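Nucleosome assembly protein 1, putative (Plasmodium falciparum, PDB 3FS3) probably acts as a histone chaperone of the nucleosome assembly protein family, binding histones and chromatin. Local coordinates at residues 157-168 with 172-182. Residues are numbered along the deposited sequence; the frame is centred on the assembly and turned at random.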
loop_
_atom_site.group_PDB
_atom_site.type_symbol
_atom_site.label_atom_id
_atom_site.label_comp_id
_atom_site.label_asym_id
_atom_site.label_seq_id
_atom_site.Cartn_x
_atom_site.Cartn_y
_atom_site.Cartn_z
ATOM N N GLY A 157 11.129 -7.597 10.407
ATOM C CA GLY A 157 10.729 -7.671 9.011
ATOM C C GLY A 157 10.527 -9.091 8.501
ATOM O O GLY A 157 10.040 -9.960 9.227
ATOM N N PHE A 158 10.905 -9.332 7.248
ATOM C CA PHE A 158 10.752 -10.654 6.656
ATOM C C PHE A 158 12.030 -11.152 5.988
ATOM O O PHE A 158 12.939 -10.377 5.685
ATOM C CB PHE A 158 9.599 -10.642 5.647
ATOM C CG PHE A 158 9.851 -9.780 4.441
ATOM C CD1 PHE A 158 10.450 -10.310 3.305
ATOM C CD2 PHE A 158 9.495 -8.437 4.443
ATOM C CE1 PHE A 158 10.685 -9.518 2.188
ATOM C CE2 PHE A 158 9.731 -7.638 3.328
ATOM C CZ PHE A 158 10.328 -8.185 2.199
ATOM N N ILE A 159 12.093 -12.457 5.763
ATOM C CA ILE A 159 13.259 -13.054 5.137
ATOM C C ILE A 159 12.861 -14.010 4.022
ATOM O O ILE A 159 12.065 -14.926 4.229
ATOM C CB ILE A 159 14.134 -13.770 6.204
ATOM C CG1 ILE A 159 15.235 -14.597 5.537
ATOM C CG2 ILE A 159 13.265 -14.606 7.119
ATOM C CD1 ILE A 159 14.841 -16.024 5.237
ATOM N N LEU A 160 13.403 -13.773 2.829
ATOM C CA LEU A 160 13.127 -14.614 1.667
ATOM C C LEU A 160 14.208 -15.684 1.527
ATOM O O LEU A 160 15.396 -15.376 1.544
ATOM C CB LEU A 160 13.093 -13.761 0.401
ATOM C CG LEU A 160 11.977 -12.730 0.284
ATOM C CD1 LEU A 160 12.193 -11.922 -0.995
ATOM C CD2 LEU A 160 10.610 -13.425 0.282
ATOM N N SER A 161 13.804 -16.942 1.391
ATOM C CA SER A 161 14.773 -18.027 1.253
ATOM C C SER A 161 14.631 -18.748 -0.079
ATOM O O SER A 161 13.528 -19.093 -0.496
ATOM C CB SER A 161 14.619 -19.038 2.394
ATOM O OG SER A 161 14.898 -18.439 3.646
ATOM N N PHE A 162 15.765 -18.959 -0.738
ATOM C CA PHE A 162 15.830 -19.637 -2.026
ATOM C C PHE A 162 16.605 -20.945 -1.829
ATOM O O PHE A 162 17.818 -20.934 -1.606
ATOM C CB PHE A 162 16.536 -18.732 -3.039
ATOM C CG PHE A 162 15.822 -17.425 -3.285
ATOM C CD1 PHE A 162 15.082 -17.226 -4.448
ATOM C CD2 PHE A 162 15.859 -16.411 -2.336
ATOM C CE1 PHE A 162 14.390 -16.033 -4.660
ATOM C CE2 PHE A 162 15.171 -15.214 -2.537
ATOM C CZ PHE A 162 14.433 -15.026 -3.706
ATOM N N TYR A 163 15.893 -22.065 -1.895
ATOM C CA TYR A 163 16.501 -23.372 -1.698
ATOM C C TYR A 163 16.968 -23.952 -3.025
ATOM O O TYR A 163 16.198 -24.039 -3.984
ATOM C CB TYR A 163 15.497 -24.312 -1.028
ATOM C CG TYR A 163 15.086 -23.852 0.356
ATOM C CD1 TYR A 163 15.612 -24.450 1.505
ATOM C CD2 TYR A 163 14.198 -22.788 0.517
ATOM C CE1 TYR A 163 15.266 -23.993 2.782
ATOM C CE2 TYR A 163 13.850 -22.328 1.779
ATOM C CZ TYR A 163 14.388 -22.929 2.906
ATOM O OH TYR A 163 14.067 -22.431 4.147
ATOM N N PHE A 164 18.231 -24.355 -3.076
ATOM C CA PHE A 164 18.798 -24.900 -4.301
ATOM C C PHE A 164 19.261 -26.339 -4.136
ATOM O O PHE A 164 19.791 -26.720 -3.089
ATOM C CB PHE A 164 19.997 -24.053 -4.741
ATOM C CG PHE A 164 19.629 -22.699 -5.264
ATOM C CD1 PHE A 164 19.437 -22.496 -6.627
ATOM C CD2 PHE A 164 19.497 -21.618 -4.399
ATOM C CE1 PHE A 164 19.128 -21.242 -7.123
ATOM C CE2 PHE A 164 19.185 -20.356 -4.888
ATOM C CZ PHE A 164 19.001 -20.166 -6.255
ATOM N N ALA A 165 19.061 -27.138 -5.177
ATOM C CA ALA A 165 19.514 -28.516 -5.150
ATOM C C ALA A 165 21.018 -28.438 -5.375
ATOM O O ALA A 165 21.535 -27.400 -5.790
ATOM C CB ALA A 165 18.855 -29.310 -6.273
ATOM N N THR A 166 21.719 -29.523 -5.075
ATOM C CA THR A 166 23.153 -29.584 -5.286
ATOM C C THR A 166 23.326 -29.113 -6.716
ATOM O O THR A 166 22.586 -29.539 -7.604
ATOM C CB THR A 166 23.656 -31.022 -5.169
ATOM O OG1 THR A 166 23.368 -31.506 -3.852
ATOM C CG2 THR A 166 25.158 -31.091 -5.439
ATOM N N ASN A 167 24.294 -28.233 -6.939
ATOM C CA ASN A 167 24.488 -27.675 -8.262
ATOM C C ASN A 167 25.959 -27.329 -8.497
ATOM O O ASN A 167 26.723 -27.173 -7.557
ATOM C CB ASN A 167 23.600 -26.435 -8.397
ATOM C CG ASN A 167 24.098 -25.284 -7.558
ATOM O OD1 ASN A 167 25.070 -24.628 -7.922
ATOM N ND2 ASN A 167 23.451 -25.043 -6.417
ATOM N N PRO A 168 26.366 -27.200 -9.768
ATOM C CA PRO A 168 27.751 -26.882 -10.129
ATOM C C PRO A 168 28.145 -25.410 -10.080
ATOM O O PRO A 168 29.255 -25.046 -10.477
ATOM C CB PRO A 168 27.868 -27.471 -11.536
ATOM C CG PRO A 168 26.503 -27.181 -12.108
ATOM C CD PRO A 168 25.565 -27.526 -10.964
ATOM N N ASN A 172 26.176 -23.318 -1.553
ATOM C CA ASN A 172 25.062 -22.954 -0.672
ATOM C C ASN A 172 23.826 -23.780 -0.985
ATOM O O ASN A 172 23.408 -23.871 -2.144
ATOM C CB ASN A 172 24.697 -21.474 -0.833
ATOM C CG ASN A 172 25.902 -20.566 -0.799
ATOM O OD1 ASN A 172 26.671 -20.505 -1.759
ATOM N ND2 ASN A 172 26.083 -19.861 0.310
ATOM N N SER A 173 23.237 -24.380 0.041
ATOM C CA SER A 173 22.033 -25.162 -0.177
ATOM C C SER A 173 20.861 -24.193 -0.075
ATOM O O SER A 173 19.756 -24.502 -0.505
ATOM C CB SER A 173 21.900 -26.272 0.875
ATOM O OG SER A 173 21.493 -25.732 2.115
ATOM N N VAL A 174 21.114 -23.014 0.494
ATOM C CA VAL A 174 20.078 -21.993 0.648
ATOM C C VAL A 174 20.629 -20.572 0.582
ATOM O O VAL A 174 21.647 -20.267 1.198
ATOM C CB VAL A 174 19.350 -22.115 2.006
ATOM C CG1 VAL A 174 18.262 -21.066 2.098
ATOM C CG2 VAL A 174 18.767 -23.506 2.172
ATOM N N LEU A 175 19.951 -19.705 -0.163
ATOM C CA LEU A 175 20.354 -18.305 -0.251
ATOM C C LEU A 175 19.194 -17.489 0.322
ATOM O O LEU A 175 18.050 -17.628 -0.126
ATOM C CB LEU A 175 20.613 -17.883 -1.709
ATOM C CG LEU A 175 21.770 -18.540 -2.468
ATOM C CD1 LEU A 175 21.965 -17.818 -3.802
ATOM C CD2 LEU A 175 23.050 -18.470 -1.638
ATOM N N THR A 176 19.476 -16.653 1.316
ATOM C CA THR A 176 18.432 -15.843 1.931
ATOM C C THR A 176 18.691 -14.356 1.783
ATOM O O THR A 176 19.814 -13.918 1.528
ATOM C CB THR A 176 18.309 -16.119 3.428
ATOM O OG1 THR A 176 19.438 -15.552 4.103
ATOM C CG2 THR A 176 18.260 -17.613 3.701
ATOM N N LYS A 177 17.627 -13.587 1.956
ATOM C CA LYS A 177 17.680 -12.141 1.875
ATOM C C LYS A 177 16.768 -11.654 2.994
ATOM O O LYS A 177 15.577 -11.978 3.017
ATOM C CB LYS A 177 17.157 -11.673 0.517
ATOM C CG LYS A 177 17.234 -10.171 0.290
ATOM C CD LYS A 177 18.662 -9.712 0.116
ATOM C CE LYS A 177 18.742 -8.206 -0.125
ATOM N NZ LYS A 177 18.389 -7.810 -1.509
ATOM N N THR A 178 17.332 -10.898 3.931
ATOM C CA THR A 178 16.573 -10.383 5.064
ATOM C C THR A 178 16.271 -8.892 4.940
ATOM O O THR A 178 17.178 -8.074 4.805
ATOM C CB THR A 178 17.332 -10.614 6.383
ATOM O OG1 THR A 178 17.710 -11.992 6.480
ATOM C CG2 THR A 178 16.446 -10.255 7.580
ATOM N N TYR A 179 14.989 -8.546 4.979
ATOM C CA TYR A 179 14.573 -7.151 4.891
ATOM C C TYR A 179 14.182 -6.664 6.280
ATOM O O TYR A 179 13.182 -7.109 6.844
ATOM C CB TYR A 179 13.395 -7.005 3.923
ATOM C CG TYR A 179 13.812 -7.168 2.482
ATOM C CD1 TYR A 179 14.293 -6.085 1.747
ATOM C CD2 TYR A 179 13.820 -8.423 1.886
ATOM C CE1 TYR A 179 14.782 -6.256 0.452
ATOM C CE2 TYR A 179 14.304 -8.606 0.601
ATOM C CZ TYR A 179 14.784 -7.524 -0.112
ATOM O OH TYR A 179 15.279 -7.727 -1.379
ATOM N N HIS A 180 14.995 -5.763 6.830
ATOM C CA HIS A 180 14.756 -5.196 8.159
ATOM C C HIS A 180 13.934 -3.925 8.024
ATOM O O HIS A 180 14.339 -2.990 7.334
ATOM C CB HIS A 180 16.090 -4.882 8.840
ATOM C CG HIS A 180 16.844 -6.100 9.276
ATOM N ND1 HIS A 180 16.512 -6.815 10.407
ATOM C CD2 HIS A 180 17.908 -6.734 8.729
ATOM C CE1 HIS A 180 17.342 -7.835 10.540
ATOM N NE2 HIS A 180 18.199 -7.807 9.535
ATOM N N MET A 181 12.782 -3.884 8.684
ATOM C CA MET A 181 11.925 -2.710 8.579
ATOM C C MET A 181 11.180 -2.325 9.851
ATOM O O MET A 181 10.953 -3.157 10.731
ATOM C CB MET A 181 10.938 -2.930 7.445
ATOM C CG MET A 181 11.628 -3.336 6.169
ATOM S SD MET A 181 10.504 -4.086 5.035
ATOM C CE MET A 181 9.751 -2.606 4.347
ATOM N N LYS A 182 10.805 -1.048 9.924
ATOM C CA LYS A 182 10.087 -0.490 11.069
ATOM C C LYS A 182 9.060 -1.451 11.651
ATOM O O LYS A 182 8.948 -1.579 12.870
ATOM C CB LYS A 182 9.408 0.815 10.668
HETATM O O HOH W 1 23.143 -26.334 -3.289
#
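Phe-158 to Phe-164 pairs with Ser-173 to Tyr-179 as an antiparallel hairpin, the strand axes 168° apart, through seven backbone hydrogen bonds, from Tyr-179 N to Phe-158 O (2.8 Å) at one end to Phe-164 N to Ser-173 O (3.0 Å) near the turn. On the face turned to helix 260-289, the Phe-158 and Tyr-179 rings lie nearly parallel (23°) but slid apart, with centroids 5.0 Å apart. With chi1 at 66°, Phe-158 carries its CG between its own N and carbonyl carbon, which brings the ring over to the neighbouring strand, where Tyr-179 CB sits above one face, 3.9 Å from the ring centroid. Met-181 SD approaches the same ring obliquely, 4.0 Å from Phe-158 CE2. Nearer the turn, Phe-164 CE2 meets Leu-175 CD1 at 3.9 Å. On the reverse face, Val-174 lies alongside Tyr-163, its CG1 over the centre of the phenol ring, while Ile-159 CG1 lies beside Thr-178 OG1 (3.7 Å). Lys-177 NZ makes a salt bridge to Asp-270 of helix 260-289 and a hydrogen bond to Phe-240 O; Tyr-179 OH hydrogen-bonds the same carboxylate. The hairpin is thus two-sided: apolar side chains pack on the helix, with Asp-270 shared by Lys-177 and Tyr-179, whereas threonines mix with apolar groups on the partly exposed side.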